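Local coordinates for protein AlyGC (Glaciecola chathamensis, PDB 5GKD) that cleaves alginate as a polysaccharide lyase of family 6, probably by a calcium-assisted beta-elimination, at residues M150-T155 with N162-D167; S158-H163 with S190-T195. All coordinates share one frame; numbering follows the deposited sequence.

Contact 1: residues M150-T155 with N162-D167. With PO4 (phosphate ion), chain G.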
loop_
_atom_site.group_PDB
_atom_site.type_symbol
_atom_site.label_atom_id
_atom_site.label_comp_id
_atom_site.label_asym_id
_atom_site.label_seq_id
_atom_site.Cartn_x
_atom_site.Cartn_y
_atom_site.Cartn_z
ATOM N N MET A 150 -10.579 -17.598 -17.855
ATOM C CA MET A 150 -10.179 -18.491 -18.931
ATOM C C MET A 150 -10.147 -17.735 -20.244
ATOM O O MET A 150 -11.071 -16.980 -20.546
ATOM C CB MET A 150 -11.131 -19.666 -19.070
ATOM C CG MET A 150 -10.791 -20.560 -20.242
ATOM S SD MET A 150 -11.795 -22.036 -20.243
ATOM C CE MET A 150 -10.969 -22.983 -21.518
ATOM N N ALA A 151 -9.096 -17.959 -21.027
ATOM C CA ALA A 151 -8.966 -17.310 -22.317
ATOM C C ALA A 151 -8.433 -18.294 -23.354
ATOM O O ALA A 151 -7.756 -19.269 -23.026
ATOM C CB ALA A 151 -8.058 -16.078 -22.220
ATOM N N VAL A 152 -8.773 -18.037 -24.610
ATOM C CA VAL A 152 -8.175 -18.685 -25.776
ATOM C C VAL A 152 -7.251 -17.662 -26.415
ATOM O O VAL A 152 -7.703 -16.575 -26.786
ATOM C CB VAL A 152 -9.247 -19.133 -26.783
ATOM C CG1 VAL A 152 -8.609 -19.502 -28.105
ATOM C CG2 VAL A 152 -10.067 -20.274 -26.234
ATOM N N ARG A 153 -5.970 -17.985 -26.522
ATOM C CA ARG A 153 -4.992 -17.090 -27.124
ATOM C C ARG A 153 -4.867 -17.363 -28.612
ATOM O O ARG A 153 -4.966 -18.500 -29.060
ATOM C CB ARG A 153 -3.602 -17.256 -26.503
ATOM C CG ARG A 153 -3.430 -16.707 -25.132
ATOM C CD ARG A 153 -3.409 -15.193 -25.124
ATOM N NE ARG A 153 -2.079 -14.594 -25.055
ATOM C CZ ARG A 153 -1.824 -13.377 -25.527
ATOM N NH1 ARG A 153 -2.792 -12.691 -26.126
ATOM N NH2 ARG A 153 -0.617 -12.844 -25.437
ATOM N N LEU A 154 -4.543 -16.316 -29.362
ATOM C CA LEU A 154 -4.482 -16.398 -30.815
ATOM C C LEU A 154 -3.194 -15.789 -31.346
ATOM O O LEU A 154 -3.157 -15.267 -32.463
ATOM C CB LEU A 154 -5.685 -15.695 -31.426
ATOM C CG LEU A 154 -7.007 -16.308 -30.983
ATOM C CD1 LEU A 154 -8.130 -15.406 -31.443
ATOM C CD2 LEU A 154 -7.138 -17.700 -31.552
ATOM N N THR A 155 -2.132 -15.836 -30.553
ATOM C CA THR A 155 -1.017 -14.944 -30.818
ATOM C C THR A 155 -0.220 -15.356 -32.042
ATOM O O THR A 155 0.433 -14.504 -32.642
ATOM C CB THR A 155 -0.143 -14.824 -29.570
ATOM O OG1 THR A 155 0.136 -16.111 -29.045
ATOM C CG2 THR A 155 -0.892 -14.059 -28.523
ATOM N N ASN A 162 -8.575 -22.816 -34.405
ATOM C CA ASN A 162 -8.268 -23.882 -33.462
ATOM C C ASN A 162 -9.362 -24.930 -33.352
ATOM O O ASN A 162 -9.059 -26.087 -33.073
ATOM C CB ASN A 162 -7.982 -23.293 -32.073
ATOM C CG ASN A 162 -9.005 -22.219 -31.655
ATOM O OD1 ASN A 162 -10.168 -22.530 -31.378
ATOM N ND2 ASN A 162 -8.565 -20.959 -31.609
ATOM N N HIS A 163 -10.624 -24.553 -33.531
ATOM C CA HIS A 163 -11.747 -25.456 -33.271
ATOM C C HIS A 163 -11.720 -26.002 -31.849
ATOM O O HIS A 163 -12.184 -27.118 -31.600
ATOM C CB HIS A 163 -11.791 -26.611 -34.288
ATOM C CG HIS A 163 -12.012 -26.148 -35.688
ATOM N ND1 HIS A 163 -13.260 -25.847 -36.182
ATOM C CD2 HIS A 163 -11.137 -25.868 -36.679
ATOM C CE1 HIS A 163 -13.147 -25.433 -37.431
ATOM N NE2 HIS A 163 -11.870 -25.437 -37.754
ATOM N N HIS A 164 -11.184 -25.226 -30.910
ATOM C CA HIS A 164 -11.204 -25.631 -29.512
ATOM C C HIS A 164 -12.641 -25.826 -29.054
ATOM O O HIS A 164 -13.557 -25.150 -29.523
ATOM C CB HIS A 164 -10.524 -24.579 -28.622
ATOM C CG HIS A 164 -9.040 -24.474 -28.805
ATOM N ND1 HIS A 164 -8.230 -25.564 -29.019
ATOM C CD2 HIS A 164 -8.219 -23.395 -28.789
ATOM C CE1 HIS A 164 -6.974 -25.167 -29.123
ATOM N NE2 HIS A 164 -6.943 -23.851 -29.005
ATOM N N ARG A 165 -12.838 -26.763 -28.136
ATOM C CA ARG A 165 -14.153 -27.064 -27.589
ATOM C C ARG A 165 -14.152 -26.837 -26.078
ATOM O O ARG A 165 -13.347 -27.435 -25.352
ATOM C CB ARG A 165 -14.560 -28.495 -27.926
ATOM C CG ARG A 165 -15.931 -28.849 -27.398
ATOM C CD ARG A 165 -16.376 -30.274 -27.744
ATOM N NE ARG A 165 -17.685 -30.527 -27.155
ATOM C CZ ARG A 165 -18.200 -31.727 -26.924
ATOM N NH1 ARG A 165 -17.521 -32.826 -27.235
ATOM N NH2 ARG A 165 -19.398 -31.817 -26.373
ATOM N N ILE A 166 -15.052 -25.974 -25.608
ATOM C CA ILE A 166 -15.163 -25.618 -24.197
ATOM C C ILE A 166 -16.586 -25.934 -23.761
ATOM O O ILE A 166 -17.521 -25.205 -24.106
ATOM C CB ILE A 166 -14.809 -24.145 -23.957
ATOM C CG1 ILE A 166 -13.391 -23.863 -24.475
ATOM C CG2 ILE A 166 -15.009 -23.774 -22.481
ATOM C CD1 ILE A 166 -13.044 -22.395 -24.624
ATOM N N ASP A 167 -16.767 -27.030 -23.024
ATOM C CA ASP A 167 -18.114 -27.549 -22.856
ATOM C C ASP A 167 -18.306 -28.145 -21.475
ATOM O O ASP A 167 -17.368 -28.655 -20.866
ATOM C CB ASP A 167 -18.448 -28.603 -23.923
ATOM C CG ASP A 167 -17.624 -29.867 -23.780
ATOM O OD1 ASP A 167 -16.499 -29.889 -24.292
ATOM O OD2 ASP A 167 -18.096 -30.842 -23.159
HETATM P P PO4 G . 1.451 -14.699 -23.448
HETATM O O1 PO4 G . 0.634 -15.613 -24.333
HETATM O O2 PO4 G . 2.877 -15.188 -23.295
HETATM O O3 PO4 G . 0.769 -14.634 -22.102
HETATM O O4 PO4 G . 1.511 -13.318 -24.056
HETATM O O HOH W 1 -5.512 -21.421 -29.330
#
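The side-chain amide of Asn162 lies among methyl groups: its ND2 is 3.6 Å from Leu154 CD2, which comes in at about a right angle, and almost as near to CG1 of Val152. This polar nitrogen can stand so apolar a setting because its hydrogens are used elsewhere, on Ser159 O and Ser197 OG. The amide oxygen is equally well employed, taking His164 N on a lone pair at 2.9 Å in an Asx turn. Val152 splits its two methyls between partners. CG1, anti to the backbone N (chi1 167°), meets the edge of the His164 ring 4.0 Å from CD2, while CG2 slides past Ile166 CD1. Farther along, the extended Met150 and Ile166 reach tip to tip, CE to CD1 at 3.8 Å. The whole is a section through the interior of a right-handed parallel beta-helix, the fold of the pectate lyase-like clan: strands 150-152 and 165-167 belong to different walls and face each other through side chains, with no direct hydrogen bond between them. A water spans the gap at one end, 3.0 Å from Arg153 O and 2.8 Å from His164 NE2; ND1 of that ring pairs with Asn133 N. Arg153 itself turns outward, with Thr155 CG2 over one face of its guanidinium, and grips a phosphate, probably from the crystallisation liquor, through NE to O1 (3.0 Å) and NH2 to O4. A leucine in its place would probably leave the phosphate to Tyr129 and Arg94, with part of its charge unmatched. Val128, on strand 124-128, packs against both Met150 and His164.

Contact 2: residues S158-H163 with S190-T195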
loop_
_atom_site.group_PDB
_atom_site.type_symbol
_atom_site.label_atom_id
_atom_site.label_comp_id
_atom_site.label_asym_id
_atom_site.label_seq_id
_atom_site.Cartn_x
_atom_site.Cartn_y
_atom_site.Cartn_z
ATOM N N SER A 158 -0.459 -20.722 -35.409
ATOM C CA SER A 158 -0.539 -22.067 -34.840
ATOM C C SER A 158 -1.629 -22.195 -33.784
ATOM O O SER A 158 -2.046 -23.312 -33.483
ATOM C CB SER A 158 0.800 -22.468 -34.218
ATOM O OG SER A 158 1.834 -22.389 -35.170
ATOM N N SER A 159 -2.070 -21.084 -33.204
ATOM C CA SER A 159 -3.147 -21.070 -32.223
ATOM C C SER A 159 -4.462 -20.536 -32.792
ATOM O O SER A 159 -5.487 -20.597 -32.110
ATOM C CB SER A 159 -2.726 -20.232 -31.007
ATOM O OG SER A 159 -1.715 -20.888 -30.263
ATOM N N GLN A 160 -4.453 -20.017 -34.015
ATOM C CA GLN A 160 -5.663 -19.588 -34.690
ATOM C C GLN A 160 -6.320 -20.788 -35.365
ATOM O O GLN A 160 -5.757 -21.878 -35.410
ATOM C CB GLN A 160 -5.331 -18.480 -35.690
ATOM C CG GLN A 160 -4.765 -17.242 -35.012
ATOM C CD GLN A 160 -3.975 -16.376 -35.975
ATOM O OE1 GLN A 160 -4.018 -16.587 -37.179
ATOM N NE2 GLN A 160 -3.240 -15.420 -35.448
ATOM N N GLN A 161 -7.534 -20.589 -35.865
ATOM C CA GLN A 161 -8.314 -21.654 -36.508
ATOM C C GLN A 161 -8.254 -22.942 -35.688
ATOM O O GLN A 161 -7.911 -24.018 -36.184
ATOM C CB GLN A 161 -7.833 -21.890 -37.939
ATOM C CG GLN A 161 -7.804 -20.633 -38.768
ATOM C CD GLN A 161 -7.379 -20.877 -40.188
ATOM O OE1 GLN A 161 -8.019 -21.636 -40.908
ATOM N NE2 GLN A 161 -6.286 -20.236 -40.604
ATOM N N ASN A 162 -8.575 -22.816 -34.405
ATOM C CA ASN A 162 -8.268 -23.882 -33.462
ATOM C C ASN A 162 -9.362 -24.930 -33.352
ATOM O O ASN A 162 -9.059 -26.087 -33.073
ATOM C CB ASN A 162 -7.982 -23.293 -32.073
ATOM C CG ASN A 162 -9.005 -22.219 -31.655
ATOM O OD1 ASN A 162 -10.168 -22.530 -31.378
ATOM N ND2 ASN A 162 -8.565 -20.959 -31.609
ATOM N N HIS A 163 -10.624 -24.553 -33.531
ATOM C CA HIS A 163 -11.747 -25.456 -33.271
ATOM C C HIS A 163 -11.720 -26.002 -31.849
ATOM O O HIS A 163 -12.184 -27.118 -31.600
ATOM C CB HIS A 163 -11.791 -26.611 -34.288
ATOM C CG HIS A 163 -12.012 -26.148 -35.688
ATOM N ND1 HIS A 163 -13.260 -25.847 -36.182
ATOM C CD2 HIS A 163 -11.137 -25.868 -36.679
ATOM C CE1 HIS A 163 -13.147 -25.433 -37.431
ATOM N NE2 HIS A 163 -11.870 -25.437 -37.754
ATOM N N SER A 190 -7.791 -8.074 -28.764
ATOM C CA SER A 190 -8.055 -7.091 -29.812
ATOM C C SER A 190 -7.029 -7.189 -30.947
ATOM O O SER A 190 -7.387 -7.089 -32.125
ATOM C CB SER A 190 -8.083 -5.684 -29.217
ATOM O OG SER A 190 -6.790 -5.300 -28.806
ATOM N N HIS A 191 -5.757 -7.410 -30.610
ATOM C CA HIS A 191 -4.687 -7.527 -31.606
ATOM C C HIS A 191 -5.006 -8.574 -32.672
ATOM O O HIS A 191 -4.717 -8.377 -33.856
ATOM C CB HIS A 191 -3.386 -7.887 -30.885
ATOM C CG HIS A 191 -2.135 -7.495 -31.603
ATOM N ND1 HIS A 191 -1.692 -8.141 -32.739
ATOM C CD2 HIS A 191 -1.194 -6.568 -31.304
ATOM C CE1 HIS A 191 -0.549 -7.605 -33.129
ATOM N NE2 HIS A 191 -0.224 -6.648 -32.276
ATOM N N HIS A 192 -5.626 -9.681 -32.270
ATOM C CA HIS A 192 -5.867 -10.836 -33.121
ATOM C C HIS A 192 -7.347 -11.054 -33.428
ATOM O O HIS A 192 -7.733 -12.149 -33.849
ATOM C CB HIS A 192 -5.265 -12.071 -32.455
ATOM C CG HIS A 192 -3.823 -11.909 -32.144
ATOM N ND1 HIS A 192 -2.875 -11.720 -33.129
ATOM C CD2 HIS A 192 -3.162 -11.858 -30.967
ATOM C CE1 HIS A 192 -1.688 -11.580 -32.572
ATOM N NE2 HIS A 192 -1.834 -11.660 -31.263
ATOM N N SER A 193 -8.173 -10.025 -33.245
ATOM C CA SER A 193 -9.616 -10.179 -33.360
ATOM C C SER A 193 -10.088 -10.322 -34.796
ATOM O O SER A 193 -11.196 -10.810 -35.014
ATOM C CB SER A 193 -10.325 -9.006 -32.686
ATOM O OG SER A 193 -9.858 -7.771 -33.194
ATOM N N LEU A 194 -9.277 -9.945 -35.778
ATOM C CA LEU A 194 -9.647 -10.158 -37.173
ATOM C C LEU A 194 -9.252 -11.538 -37.682
ATOM O O LEU A 194 -9.546 -11.862 -38.831
ATOM C CB LEU A 194 -9.032 -9.066 -38.056
ATOM C CG LEU A 194 -9.444 -7.670 -37.586
ATOM C CD1 LEU A 194 -8.890 -6.580 -38.479
ATOM C CD2 LEU A 194 -10.966 -7.592 -37.533
ATOM N N THR A 195 -8.620 -12.362 -36.859
ATOM C CA THR A 195 -8.351 -13.734 -37.258
ATOM C C THR A 195 -9.533 -14.603 -36.854
ATOM O O THR A 195 -10.315 -14.242 -35.977
ATOM C CB THR A 195 -7.060 -14.262 -36.623
ATOM O OG1 THR A 195 -7.262 -14.476 -35.224
ATOM C CG2 THR A 195 -5.925 -13.264 -36.806
#
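Gln160 lays its side chain across Thr195 at about a right angle, joining equivalent loops on successive coils of the beta-helix: one leads from strand 150-152 to strand 165-167, the other from strand 185-188 to strand 200-207. The close packing is all at this pair. With CG beside the backbone N (chi1 -62°) and the chain extended beyond it, the flat amide of Gln160 reaches the methyl of Thr195, CD lying 3.8 Å and NE2 3.7 Å from CG2. No hydrogen bond crosses here; NE2 gives its bond to Leu154 O instead, which fixes how the amide is turned. Toward His192 the fit is loose: NE2 comes only within 4.4 Å of ND1, obliquely to the ring. Gln161 and Leu194, the neighbours of the touching pair in sequence, lie toward solvent, and the contact is one of the protein surface. The loop of 190-195 is stiffened from within. Ser193 N and Ser193 OG both reach Ser190 O, from the same face of its plane, and a type I beta turn runs from His192 to Thr195. Carbonyl oxygen His192 O there takes two donors of the same residue, Thr195 N at 3.1 Å and Thr195 OG1 at 2.7 Å.

How the contacts relate
Followed from the N terminus, the chain leaves strand 150-152, makes a short excursion and returns as strand 165-167; contact 1 closes that loop across the interior of the beta-helix. Contact 2 starts within the same excursion, at 158-163, and closes a longer span that takes in strands 165-167, 170-171 and 185-188 before reaching 190-195. The two spans therefore overlap and cross, neither nesting in the other, and they share Asn162 and His163. Contact 1 thus ties opposing walls within a coil, and contact 2 ties one coil to the next at the surface. Their centres are about 9 Å apart, and Thr155 CA packs 3.4 Å from His192 NE2 where they meet.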